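Local coordinates for protein histidine acid phosphatase (Hafnia alvei, PDB 4ARU) that belongs to branch 2 of the histidine phosphatase superfamily, enzymes built round a central beta-sheet flanked by helices, at residues R12-S17 / K299-A304; D124-P129 / T272-T277; N329-G334 / V352-Q357. One frame throughout, in Å; residues are numbered along the deposited sequence. Where two conformers were deposited one is given.

Contact 1: R12-S17 / K299-A304; sequences RVVILS and KILFIA. Unlike the reference sequence in segment 12-17: R12 (reference Lys).
I15 and F302 meet across two neighbouring parallel strands in the central sheet of the histidine phosphatase fold. The strands run side by side and nearly parallel, their local axes 4.7 Å apart and 8° from parallel, and each residue from V13 to S17 pairs with its partner from I300 to A304. Five backbone bonds join them: V13 N to K299 O, L301 N to V13 O, I15 N to L301 O, I303 N to I15 O and S17 N to I303 O. The last of these is almost straight, with 170° at the hydrogen. V14 CA also sits 3.3 Å from L301 O, a CA-H...O contact between the regular bonds.

The side chain of I15 can be followed outward. Its CB stands 3.9 Å from F302 CD2. CG2, anti to the backbone N (chi1 of -57° for CG1), comes closer, 3.6 Å from the same CD2, and approaches the ring obliquely. CG1, on the backbone N side, comes no nearer than 4.2 Å to L301 O. At the tip, CD1 sits between I300 CG2, 4.3 Å away, and F302 CD2, still touching the ring carbon that CB and CG2 meet, so the isoleucine spans two residues of the partner strand. Beyond it, Y64 and F68 of helix 51-70 pack on this face, and F102 stacks on the ring of F302.

The opposite face carries V14, L16, L301 and I303. V14 and L301 lie alongside each other with their tips pointing the same way, whereas L16 CD1 rests against I303 CG2. Helix 264-282 packs here, with I278 and A281 against V14. Back on the first face, S17 closes the row beside the F302 ring, its CB just 3.4 Å from CZ.

Contact 2: D124-P129 / T272-T277; sequences DPLFHP and TPLLQT
L126 lies against P273, L274 and T277, fitting a turn of the 124-129 loop to one side of helix 264-282. The branches of L126 and L274 cross at about a right angle, with L126 CG 3.8 Å from L274 CD2. The CG of L126 is anti to its backbone N (chi1 -178°), which carries CD1 across to the helix, where it lies 3.4 Å from T277 OG1 and also near P273 O. Alongside, the two proline rings pack obliquely, P129 CG being 3.9 Å from P273 CD.

No direct hydrogen bond links the segments, but one water does. It donates to L126 O at 2.7 Å and accepts from L274 N at 2.9 Å. That amide belongs to a kink in the helix where the usual bond to the preceding turn is missing, and the water takes its place as acceptor.

Second-shell bonds fix both partners. In the loop, D124 OD1 accepts from L126 N at 2.9 Å, an Asx turn in which the amide comes from above the carboxylate plane, while D124 O takes both F127 N and H128 N. The other carboxylate oxygen, D124 OD2, is bonded to W88 NE1. In the helix, T277 OG1 donates to P273 O at 2.9 Å; T277 N reaches that oxygen from the opposite face of its plane. Further out, F127 and L274 both rest on I303 of strand 300-305, and N309 ND2 of helix 307-317 bonds to F127 O.

The hydroxyl of T277 gives its proton to P273 O within the helix, so its approach to L126 CD1 is van der Waals packing. Loop and helix are joined by apolar contacts, with a single water satisfying L126 O and L274 N.

Contact 3: N329-G334 / V352-Q357; sequences NTPPGG and VNMVYQ
P331 and M354 reach toward each other tip to tip, a loop proline meeting the end of a strand methionine. M354 was modelled in two conformers; in the one given, P331 CD is 4.1 Å from M354 CE. In this conformer the methionine leaves its strand with CG anti to the backbone N and then bends at chi2 (66°), which brings its methyl into the loop, 3.7 Å from N329 O and also near the carbonyl carbon of G334.

Y356 meets the same proline differently. The two side chains cross obliquely, P331 CG lying 3.9 Å from Y356 CB, and the phenol then leads off to bond P324 O through its hydroxyl. With CG set between the backbone N and carbonyl carbon (chi1 67°), the ring stands out to the side of the strand, with M354 O in plane at its edge.

The loop makes a type II beta turn from P331 to G334, closed by G334 N to P331 O at 2.9 Å, with G333 in the position of positive phi. The missing side chain of G334 leaves room for P331 CG and, in that conformer, M354 CE beside it. G334 CA is also 3.3 Å from V355 O, a CA-H...O contact.

Past this point water takes over. Two waters each donate to both P332 O and Q357 OE1, which stand 4.1 Å apart, and one of them also accepts from Q357 N at 2.9 Å. The side-chain NE2 of Q357 bonds to L56 O of helix 51-70.

The turn leads straight into strand 335-342, the antiparallel neighbour of strand 348-356. Its glycine G334 shares a backbone bond with R18, the last residue of strand 9-18, and G333 with H19 just after it. T330 leans on helix 307-317, and V355 packs against M60 and R67 of helix 51-70.

Overall arrangement
All three contacts are buried, and contacts 1 and 3 belong to the same sheet. Contact 1 joins two of its parallel strands directly, through backbone bonds and apolar side chains on both faces. Contact 3 fits a turn to the end of another strand of that sheet, with no direct hydrogen bond and two bridging waters; it touches contact 1 where S17 OG lies near G333 O. Contact 2 lies off one face, loop against helix, with packing and a single water bridge. It touches contact 1 as well, L274 CD1 approaching L16 CD1. Contacts 2 and 3 do not meet, their nearest atoms being about 9 Å apart.

Contact 1: R12-S17 / K299-A304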
ATOM      1  N   ARG A  12       3.270  19.624   9.300  1.00  9.95           N
ATOM      2  CA  ARG A  12       4.001  18.383   9.150  1.00 10.73           C
ATOM      3  C   ARG A  12       3.242  17.366   8.390  1.00  9.28           C
ATOM      4  O   ARG A  12       2.045  17.526   8.134  1.00  9.16           O
ATOM      5  CB  ARG A  12       4.414  17.840  10.473  1.00 12.33           C
ATOM      6  CG  ARG A  12       3.312  17.694  11.463  1.00 13.48           C
ATOM      7  CD  ARG A  12       3.981  17.297  12.767  1.00 15.28           C
ATOM      8  NE  ARG A  12       3.039  17.117  13.879  1.00 17.16           N
ATOM      9  CZ  ARG A  12       2.592  18.068  14.677  1.00 17.96           C
ATOM     10  NH1 ARG A  12       2.928  19.345  14.485  1.00 17.90           N
ATOM     11  NH2 ARG A  12       1.756  17.729  15.659  1.00 19.40           N
ATOM     12  N   VAL A  13       3.941  16.315   8.002  1.00  8.55           N
ATOM     13  CA  VAL A  13       3.416  15.280   7.117  0.50  8.09           C
ATOM     14  C   VAL A  13       3.765  13.911   7.677  1.00  7.79           C
ATOM     15  O   VAL A  13       4.855  13.727   8.279  1.00  7.82           O
ATOM     16  CB  VAL A  13       4.023  15.427   5.710  0.50  8.36           C
ATOM     17  CG1 VAL A  13       3.495  14.371   4.760  0.50  8.08           C
ATOM     18  CG2 VAL A  13       3.719  16.794   5.158  0.50  8.82           C
ATOM     19  N   VAL A  14       2.878  12.958   7.444  1.00  7.39           N
ATOM     20  CA  VAL A  14       3.125  11.552   7.721  1.00  7.35           C
ATOM     21  C   VAL A  14       2.801  10.792   6.445  1.00  7.32           C
ATOM     22  O   VAL A  14       1.673  10.891   5.919  1.00  7.04           O
ATOM     23  CB  VAL A  14       2.277  11.020   8.874  1.00  8.05           C
ATOM     24  CG1 VAL A  14       2.619   9.538   9.120  1.00  8.39           C
ATOM     25  CG2 VAL A  14       2.385  11.881  10.097  1.00  8.96           C
ATOM     26  N   ILE A  15       3.763  10.051   5.933  1.00  6.97           N
ATOM     27  CA  ILE A  15       3.655   9.346   4.701  1.00  6.82           C
ATOM     28  C   ILE A  15       3.691   7.852   4.970  1.00  6.72           C
ATOM     29  O   ILE A  15       4.655   7.379   5.572  1.00  8.26           O
ATOM     30  CB  ILE A  15       4.830   9.705   3.790  1.00  7.02           C
ATOM     31  CG1 ILE A  15       4.869  11.239   3.580  1.00  7.38           C
ATOM     32  CG2 ILE A  15       4.756   8.972   2.464  1.00  7.02           C
ATOM     33  CD1 ILE A  15       6.059  11.730   2.799  1.00  8.27           C
ATOM     34  N   LEU A  16       2.656   7.127   4.587  1.00  6.24           N
ATOM     35  CA  LEU A  16       2.624   5.665   4.707  1.00  5.80           C
ATOM     36  C   LEU A  16       2.767   5.149   3.294  1.00  5.44           C
ATOM     37  O   LEU A  16       1.850   5.243   2.459  1.00  5.78           O
ATOM     38  CB  LEU A  16       1.311   5.178   5.372  1.00  6.22           C
ATOM     39  CG  LEU A  16       1.206   3.660   5.350  1.00  6.49           C
ATOM     40  CD1 LEU A  16       2.301   2.984   6.172  1.00  6.87           C
ATOM     41  CD2 LEU A  16      -0.131   3.214   5.881  1.00  6.96           C
ATOM     42  N   SER A  17       3.969   4.675   2.985  1.00  5.29           N
ATOM     43  CA  SER A  17       4.344   4.308   1.642  1.00  5.41           C
ATOM     44  C   SER A  17       4.440   2.811   1.467  1.00  5.48           C
ATOM     45  O   SER A  17       5.016   2.130   2.316  1.00  6.75           O
ATOM     46  CB  SER A  17       5.719   4.877   1.308  1.00  5.43           C
ATOM     47  OG  SER A  17       6.045   4.695  -0.053  1.00  5.81           O
ATOM     48  N   LYS A 299       9.202  17.046  11.070  1.00 12.15           N
ATOM     49  CA  LYS A 299       8.315  17.603  10.051  1.00 12.25           C
ATOM     50  C   LYS A 299       7.816  16.550   9.041  1.00 10.72           C
ATOM     51  O   LYS A 299       6.716  16.699   8.477  1.00  9.68           O
ATOM     52  CB  LYS A 299       9.030  18.712   9.282  1.00 14.04           C
ATOM     53  CG  LYS A 299       9.570  19.859  10.123  1.00 16.68           C
ATOM     54  CD  LYS A 299       8.477  20.452  10.966  1.00 18.50           C
ATOM     55  CE  LYS A 299       8.972  21.656  11.792  1.00 21.61           C
ATOM     56  NZ  LYS A 299       9.061  22.879  10.955  1.00 24.01           N
ATOM     57  N   ILE A 300       8.624  15.532   8.773  1.00  9.73           N
ATOM     58  CA  ILE A 300       8.298  14.529   7.810  1.00  9.10           C
ATOM     59  C   ILE A 300       8.584  13.166   8.437  1.00  8.38           C
ATOM     60  O   ILE A 300       9.730  12.880   8.817  1.00  7.99           O
ATOM     61  CB  ILE A 300       9.106  14.660   6.513  1.00  9.96           C
ATOM     62  CG1 ILE A 300       8.862  16.045   5.836  1.00 11.47           C
ATOM     63  CG2 ILE A 300       8.781  13.515   5.543  1.00  9.53           C
ATOM     64  CD1 ILE A 300       9.929  16.367   4.837  1.00 13.03           C
ATOM     65  N   LEU A 301       7.553  12.361   8.549  1.00  7.41           N
ATOM     66  CA  LEU A 301       7.627  10.987   9.055  1.00  7.14           C
ATOM     67  C   LEU A 301       7.256  10.092   7.878  1.00  6.49           C
ATOM     68  O   LEU A 301       6.137  10.148   7.388  1.00  6.24           O
ATOM     69  CB  LEU A 301       6.731  10.759  10.256  1.00  7.23           C
ATOM     70  CG  LEU A 301       6.505   9.324  10.734  1.00  7.07           C
ATOM     71  CD1 LEU A 301       7.841   8.680  11.059  1.00  7.37           C
ATOM     72  CD2 LEU A 301       5.559   9.223  11.891  1.00  7.41           C
ATOM     73  N   PHE A 302       8.205   9.298   7.384  1.00  6.24           N
ATOM     74  CA  PHE A 302       8.007   8.390   6.273  1.00  5.85           C
ATOM     75  C   PHE A 302       8.035   6.963   6.849  1.00  5.78           C
ATOM     76  O   PHE A 302       9.054   6.558   7.465  1.00  6.00           O
ATOM     77  CB  PHE A 302       9.107   8.587   5.225  1.00  6.22           C
ATOM     78  CG  PHE A 302       8.973   7.741   4.003  1.00  5.93           C
ATOM     79  CD1 PHE A 302       9.560   6.491   3.946  1.00  6.03           C
ATOM     80  CD2 PHE A 302       8.288   8.190   2.874  1.00  5.80           C
ATOM     81  CE1 PHE A 302       9.517   5.733   2.784  1.00  6.04           C
ATOM     82  CE2 PHE A 302       8.223   7.415   1.714  1.00  5.85           C
ATOM     83  CZ  PHE A 302       8.831   6.168   1.692  1.00  5.65           C
ATOM     84  N   ILE A 303       6.976   6.206   6.582  1.00  5.60           N
ATOM     85  CA  ILE A 303       6.787   4.889   7.088  1.00  5.80           C
ATOM     86  C   ILE A 303       6.766   3.957   5.894  1.00  5.28           C
ATOM     87  O   ILE A 303       5.845   4.043   5.026  1.00  5.46           O
ATOM     88  CB  ILE A 303       5.495   4.770   7.920  1.00  6.12           C
ATOM     89  CG1 ILE A 303       5.462   5.775   9.074  1.00  6.75           C
ATOM     90  CG2 ILE A 303       5.336   3.332   8.415  1.00  6.23           C
ATOM     91  CD1 ILE A 303       4.124   5.834   9.797  1.00  7.17           C
ATOM     92  N   ALA A 304       7.750   3.057   5.825  1.00  5.30           N
ATOM     93  CA  ALA A 304       7.924   2.187   4.660  1.00  5.11           C
ATOM     94  C   ALA A 304       7.348   0.816   4.985  1.00  5.06           C
ATOM     95  O   ALA A 304       7.930   0.030   5.711  1.00  5.17           O
ATOM     96  CB  ALA A 304       9.413   2.060   4.279  1.00  5.35           C
TER

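Contact 2: D124-P129 / T272-T277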
ATOM      1  N   ASP A 124       7.535  -6.892  13.043  1.00 10.22           N
ATOM      2  CA  ASP A 124       7.396  -5.596  13.693  1.00  9.52           C
ATOM      3  C   ASP A 124       5.910  -5.419  13.962  1.00  9.29           C
ATOM      4  O   ASP A 124       5.158  -5.361  13.003  1.00  8.91           O
ATOM      5  CB  ASP A 124       8.020  -4.491  12.815  1.00  8.89           C
ATOM      6  CG  ASP A 124       7.855  -3.100  13.387  1.00  8.85           C
ATOM      7  OD1 ASP A 124       7.078  -2.932  14.361  1.00  8.68           O
ATOM      8  OD2 ASP A 124       8.546  -2.184  12.871  1.00  8.76           O
ATOM      9  N   PRO A 125       5.525  -5.353  15.255  1.00  9.81           N
ATOM     10  CA  PRO A 125       4.089  -5.252  15.545  1.00  9.99           C
ATOM     11  C   PRO A 125       3.413  -3.990  15.062  1.00  9.49           C
ATOM     12  O   PRO A 125       2.166  -3.919  14.991  1.00  9.04           O
ATOM     13  CB  PRO A 125       4.044  -5.315  17.043  1.00 10.72           C
ATOM     14  CG  PRO A 125       5.307  -4.622  17.451  1.00 11.06           C
ATOM     15  CD  PRO A 125       6.302  -5.234  16.497  1.00 10.65           C
ATOM     16  N   LEU A 126       4.183  -2.977  14.657  1.00  9.15           N
ATOM     17  CA  LEU A 126       3.570  -1.813  14.049  1.00  8.79           C
ATOM     18  C   LEU A 126       2.968  -2.158  12.697  1.00  8.04           C
ATOM     19  O   LEU A 126       1.897  -1.637  12.350  1.00  7.85           O
ATOM     20  CB  LEU A 126       4.592  -0.708  13.814  1.00  8.77           C
ATOM     21  CG  LEU A 126       4.067   0.592  13.234  1.00  8.89           C
ATOM     22  CD1 LEU A 126       3.071   1.297  14.144  1.00  9.28           C
ATOM     23  CD2 LEU A 126       5.235   1.507  12.963  1.00  9.37           C
ATOM     24  N   PHE A 127       3.619  -3.044  11.958  1.00  8.01           N
ATOM     25  CA  PHE A 127       3.184  -3.431  10.629  1.00  7.78           C
ATOM     26  C   PHE A 127       2.331  -4.700  10.627  1.00  8.83           C
ATOM     27  O   PHE A 127       1.449  -4.816   9.731  1.00  8.63           O
ATOM     28  CB  PHE A 127       4.367  -3.656   9.688  1.00  7.67           C
ATOM     29  CG  PHE A 127       5.154  -2.376   9.416  1.00  7.10           C
ATOM     30  CD1 PHE A 127       4.749  -1.488   8.441  1.00  6.76           C
ATOM     31  CD2 PHE A 127       6.292  -2.068  10.151  1.00  7.46           C
ATOM     32  CE1 PHE A 127       5.417  -0.319   8.229  1.00  6.53           C
ATOM     33  CE2 PHE A 127       7.007  -0.905   9.924  1.00  7.18           C
ATOM     34  CZ  PHE A 127       6.570  -0.037   8.937  1.00  6.70           C
ATOM     35  N   HIS A 128       2.623  -5.621  11.537  1.00  9.64           N
ATOM     36  CA  HIS A 128       2.011  -6.941  11.576  1.00 10.16           C
ATOM     37  C   HIS A 128       1.682  -7.343  13.014  1.00 10.10           C
ATOM     38  O   HIS A 128       2.287  -8.274  13.605  1.00 10.27           O
ATOM     39  CB  HIS A 128       2.900  -7.983  10.912  1.00 11.41           C
ATOM     40  CG  HIS A 128       3.118  -7.728   9.469  1.00 12.85           C
ATOM     41  ND1 HIS A 128       4.278  -7.154   8.980  1.00 13.86           N
ATOM     42  CD2 HIS A 128       2.304  -7.887   8.404  1.00 13.96           C
ATOM     43  CE1 HIS A 128       4.190  -7.039   7.674  1.00 14.49           C
ATOM     44  NE2 HIS A 128       3.002  -7.476   7.293  1.00 14.87           N
ATOM     45  N   PRO A 129       0.702  -6.632  13.630  1.00  9.72           N
ATOM     46  CA  PRO A 129       0.384  -6.888  15.025  1.00 10.47           C
ATOM     47  C   PRO A 129      -0.175  -8.295  15.271  1.00 11.33           C
ATOM     48  O   PRO A 129       0.046  -8.898  16.326  1.00 11.91           O
ATOM     49  CB  PRO A 129      -0.659  -5.822  15.370  1.00 10.39           C
ATOM     50  CG  PRO A 129      -1.150  -5.326  14.076  1.00  9.62           C
ATOM     51  CD  PRO A 129      -0.053  -5.470  13.092  1.00  9.36           C
ATOM     52  N   THR A 272      -4.481  -1.100  13.508  1.00  7.27           N
ATOM     53  CA  THR A 272      -4.613  -0.245  14.700  1.00  7.36           C
ATOM     54  C   THR A 272      -3.279   0.434  15.059  1.00  7.32           C
ATOM     55  O   THR A 272      -3.251   1.653  15.236  1.00  7.06           O
ATOM     56  CB  THR A 272      -5.321  -0.957  15.862  1.00  7.86           C
ATOM     57  OG1 THR A 272      -6.725  -0.979  15.553  1.00  7.80           O
ATOM     58  CG2 THR A 272      -5.159  -0.240  17.110  1.00  8.24           C
ATOM     59  N   PRO A 273      -2.179  -0.327  15.178  1.00  7.56           N
ATOM     60  CA  PRO A 273      -0.946   0.373  15.525  1.00  7.76           C
ATOM     61  C   PRO A 273      -0.575   1.468  14.563  1.00  7.40           C
ATOM     62  O   PRO A 273      -0.150   2.562  15.002  1.00  7.57           O
ATOM     63  CB  PRO A 273       0.086  -0.765  15.562  1.00  7.86           C
ATOM     64  CG  PRO A 273      -0.739  -1.919  16.092  1.00  8.19           C
ATOM     65  CD  PRO A 273      -2.057  -1.786  15.321  1.00  7.91           C
ATOM     66  N   LEU A 274      -0.701   1.239  13.291  1.00  7.55           N
ATOM     67  CA  LEU A 274      -0.327   2.258  12.342  1.00  7.74           C
ATOM     68  C   LEU A 274      -1.242   3.455  12.412  1.00  7.36           C
ATOM     69  O   LEU A 274      -0.789   4.611  12.342  1.00  6.91           O
ATOM     70  CB  LEU A 274      -0.260   1.702  10.909  1.00  8.05           C
ATOM     71  CG  LEU A 274       1.038   1.044  10.448  1.00  9.15           C
ATOM     72  CD1 LEU A 274       0.821   0.323   9.130  1.00  9.16           C
ATOM     73  CD2 LEU A 274       2.115   2.114  10.326  1.00  9.40           C
ATOM     74  N   LEU A 275      -2.543   3.214  12.501  1.00  7.20           N
ATOM     75  CA  LEU A 275      -3.461   4.355  12.539  1.00  7.30           C
ATOM     76  C   LEU A 275      -3.212   5.170  13.803  1.00  7.62           C
ATOM     77  O   LEU A 275      -3.223   6.422  13.747  1.00  7.36           O
ATOM     78  CB  LEU A 275      -4.924   3.931  12.416  1.00  7.55           C
ATOM     79  CG  LEU A 275      -5.903   5.107  12.224  1.00  7.78           C
ATOM     80  CD1 LEU A 275      -5.631   5.815  10.940  1.00  7.45           C
ATOM     81  CD2 LEU A 275      -7.327   4.578  12.246  1.00  8.51           C
ATOM     82  N   GLN A 276      -2.992   4.520  14.940  1.00  8.10           N
ATOM     83  CA  GLN A 276      -2.709   5.275  16.145  1.00  8.86           C
ATOM     84  C   GLN A 276      -1.424   6.100  15.991  1.00  8.53           C
ATOM     85  O   GLN A 276      -1.349   7.257  16.430  1.00  8.59           O
ATOM     86  CB  GLN A 276      -2.573   4.313  17.353  1.00  9.92           C
ATOM     87  CG  GLN A 276      -2.588   4.933  18.720  1.00 11.34           C
ATOM     88  CD  GLN A 276      -3.983   5.092  19.282  1.00 12.38           C
ATOM     89  OE1 GLN A 276      -5.039   4.966  18.575  1.00 12.99           O
ATOM     90  NE2 GLN A 276      -4.016   5.346  20.548  1.00 13.89           N
ATOM     91  N   THR A 277      -0.392   5.488  15.426  1.00  8.15           N
ATOM     92  CA  THR A 277       0.885   6.154  15.200  1.00  8.34           C
ATOM     93  C   THR A 277       0.742   7.385  14.292  1.00  7.99           C
ATOM     94  O   THR A 277       1.257   8.468  14.590  1.00  8.01           O
ATOM     95  CB  THR A 277       1.889   5.155  14.634  1.00  8.15           C
ATOM     96  OG1 THR A 277       2.125   4.168  15.635  1.00  8.56           O
ATOM     97  CG2 THR A 277       3.235   5.768  14.315  1.00  8.31           C
TER
HETATM   98  O   HOH W   1      -0.777  -1.449  12.168  1.00  9.08           O

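Contact 3: N329-G334 / V352-Q357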
ATOM      1  N   ASN A 329      -4.611  -0.085  -7.105  1.00  6.75           N
ATOM      2  CA  ASN A 329      -4.965   0.920  -6.092  1.00  6.85           C
ATOM      3  C   ASN A 329      -3.881   1.141  -5.069  1.00  6.53           C
ATOM      4  O   ASN A 329      -3.901   2.155  -4.409  1.00  6.91           O
ATOM      5  CB  ASN A 329      -6.245   0.547  -5.312  1.00  7.07           C
ATOM      6  CG  ASN A 329      -7.500   0.579  -6.166  1.00  7.84           C
ATOM      7  OD1 ASN A 329      -7.514   1.167  -7.232  1.00  8.77           O
ATOM      8  ND2 ASN A 329      -8.537  -0.115  -5.725  1.00  8.38           N
ATOM      9  N   THR A 330      -2.969   0.182  -4.945  1.00  6.63           N
ATOM     10  CA  THR A 330      -1.869   0.238  -3.961  1.00  6.63           C
ATOM     11  C   THR A 330      -0.563  -0.037  -4.696  1.00  6.40           C
ATOM     12  O   THR A 330       0.097  -1.054  -4.456  1.00  5.66           O
ATOM     13  CB  THR A 330      -2.098  -0.733  -2.780  1.00  6.96           C
ATOM     14  OG1 THR A 330      -2.429  -2.032  -3.270  1.00  7.26           O
ATOM     15  CG2 THR A 330      -3.245  -0.232  -1.854  1.00  7.52           C
ATOM     16  N   PRO A 331      -0.133   0.853  -5.600  1.00  6.44           N
ATOM     17  CA  PRO A 331       0.986   0.571  -6.451  1.00  6.84           C
ATOM     18  C   PRO A 331       2.353   0.683  -5.763  1.00  6.84           C
ATOM     19  O   PRO A 331       2.460   1.256  -4.698  1.00  6.14           O
ATOM     20  CB  PRO A 331       0.838   1.637  -7.543  1.00  7.22           C
ATOM     21  CG  PRO A 331       0.341   2.802  -6.778  1.00  6.98           C
ATOM     22  CD  PRO A 331      -0.703   2.193  -5.900  1.00  6.62           C
ATOM     23  N   PRO A 332       3.388   0.122  -6.357  1.00  7.31           N
ATOM     24  CA  PRO A 332       4.735   0.205  -5.766  1.00  7.45           C
ATOM     25  C   PRO A 332       5.148   1.661  -5.615  1.00  7.09           C
ATOM     26  O   PRO A 332       5.054   2.472  -6.569  1.00  7.10           O
ATOM     27  CB  PRO A 332       5.631  -0.489  -6.791  1.00  8.59           C
ATOM     28  CG  PRO A 332       4.741  -1.220  -7.741  1.00  9.06           C
ATOM     29  CD  PRO A 332       3.401  -0.545  -7.685  1.00  8.16           C
ATOM     30  N   GLY A 333       5.609   1.986  -4.414  1.00  6.38           N
ATOM     31  CA  GLY A 333       5.947   3.333  -4.048  1.00  6.40           C
ATOM     32  C   GLY A 333       4.782   4.290  -3.848  1.00  6.15           C
ATOM     33  O   GLY A 333       4.984   5.468  -3.535  1.00  7.05           O
ATOM     34  N   GLY A 334       3.551   3.819  -4.017  1.00  5.81           N
ATOM     35  CA  GLY A 334       2.381   4.677  -3.758  1.00  5.59           C
ATOM     36  C   GLY A 334       2.198   4.868  -2.275  1.00  5.52           C
ATOM     37  O   GLY A 334       2.474   3.966  -1.497  1.00  5.16           O
ATOM     38  N   VAL A 352      -5.694  14.229   3.307  1.00  7.41           N
ATOM     39  CA  VAL A 352      -5.094  12.945   2.910  1.00  7.39           C
ATOM     40  C   VAL A 352      -5.098  12.824   1.403  1.00  7.62           C
ATOM     41  O   VAL A 352      -6.110  13.020   0.764  1.00  8.04           O
ATOM     42  CB  VAL A 352      -5.793  11.719   3.543  1.00  7.38           C
ATOM     43  CG1 VAL A 352      -4.917  10.496   3.455  1.00  7.30           C
ATOM     44  CG2 VAL A 352      -6.200  11.947   4.948  1.00  7.73           C
ATOM     45  N   ASN A 353      -3.938  12.509   0.843  1.00  7.98           N
ATOM     46  CA  ASN A 353      -3.818  12.237  -0.589  1.00  8.52           C
ATOM     47  C   ASN A 353      -3.163  10.898  -0.827  1.00  7.91           C
ATOM     48  O   ASN A 353      -2.302  10.490  -0.061  1.00  7.55           O
ATOM     49  CB  ASN A 353      -2.960  13.289  -1.301  1.00  9.78           C
ATOM     50  CG  ASN A 353      -3.685  14.628  -1.464  1.00 12.39           C
ATOM     51  OD1 ASN A 353      -3.883  15.323  -0.488  1.00 16.53           O
ATOM     52  ND2 ASN A 353      -4.058  14.975  -2.690  1.00 14.21           N
ATOM     53  N   MET A 354      -3.554  10.241  -1.900  1.00  7.79           N
ATOM     54  CA  MET A 354      -2.811   9.094  -2.410  0.67  7.61           C
ATOM     55  C   MET A 354      -1.877   9.616  -3.467  1.00  8.00           C
ATOM     56  O   MET A 354      -2.346  10.101  -4.477  1.00  8.43           O
ATOM     57  CB  MET A 354      -3.733   8.021  -2.994  0.67  7.82           C
ATOM     58  CG  MET A 354      -3.064   6.699  -3.266  0.67  7.63           C
ATOM     59  SD  MET A 354      -2.498   5.860  -1.719  0.67  6.84           S
ATOM     60  CE  MET A 354      -1.655   4.613  -2.696  0.67  7.08           C
ATOM     61  N   VAL A 355      -0.571   9.466  -3.245  1.00  7.33           N
ATOM     62  CA  VAL A 355       0.439  10.012  -4.175  1.00  7.45           C
ATOM     63  C   VAL A 355       1.208   8.840  -4.769  1.00  7.17           C
ATOM     64  O   VAL A 355       1.550   7.895  -4.047  1.00  8.12           O
ATOM     65  CB  VAL A 355       1.386  10.967  -3.427  1.00  7.65           C
ATOM     66  CG1 VAL A 355       2.469  11.541  -4.346  1.00  8.21           C
ATOM     67  CG2 VAL A 355       0.587  12.114  -2.819  1.00  8.15           C
ATOM     68  N   TYR A 356       1.389   8.855  -6.070  1.00  6.64           N
ATOM     69  CA  TYR A 356       1.839   7.663  -6.809  1.00  6.50           C
ATOM     70  C   TYR A 356       2.388   7.967  -8.166  1.00  6.72           C
ATOM     71  O   TYR A 356       2.117   9.013  -8.732  1.00  6.90           O
ATOM     72  CB  TYR A 356       0.652   6.703  -6.950  1.00  6.71           C
ATOM     73  CG  TYR A 356      -0.407   7.288  -7.854  1.00  6.82           C
ATOM     74  CD1 TYR A 356      -1.307   8.243  -7.399  1.00  6.98           C
ATOM     75  CD2 TYR A 356      -0.485   6.937  -9.225  1.00  7.29           C
ATOM     76  CE1 TYR A 356      -2.273   8.762  -8.218  1.00  7.51           C
ATOM     77  CE2 TYR A 356      -1.408   7.497 -10.058  1.00  7.83           C
ATOM     78  CZ  TYR A 356      -2.292   8.450  -9.548  1.00  7.70           C
ATOM     79  OH  TYR A 356      -3.207   9.019 -10.381  1.00  8.63           O
ATOM     80  N   GLN A 357       3.187   7.027  -8.664  1.00  6.43           N
ATOM     81  CA  GLN A 357       3.572   7.001 -10.040  1.00  6.93           C
ATOM     82  C   GLN A 357       2.529   6.251 -10.867  1.00  6.92           C
ATOM     83  O   GLN A 357       2.099   5.150 -10.498  1.00  6.84           O
ATOM     84  CB  GLN A 357       4.925   6.337 -10.186  1.00  7.13           C
ATOM     85  CG  GLN A 357       6.067   7.238  -9.730  1.00  7.36           C
ATOM     86  CD  GLN A 357       7.192   6.494  -9.043  1.00  7.42           C
ATOM     87  OE1 GLN A 357       6.966   5.781  -8.047  1.00  7.25           O
ATOM     88  NE2 GLN A 357       8.410   6.786  -9.451  1.00  7.68           N
TER
HETATM   89  O   HOH W   2       7.861   3.351  -7.057  1.00  7.75           O
HETATM   90  O   HOH W   3       4.497   5.200  -6.881  1.00  8.60           O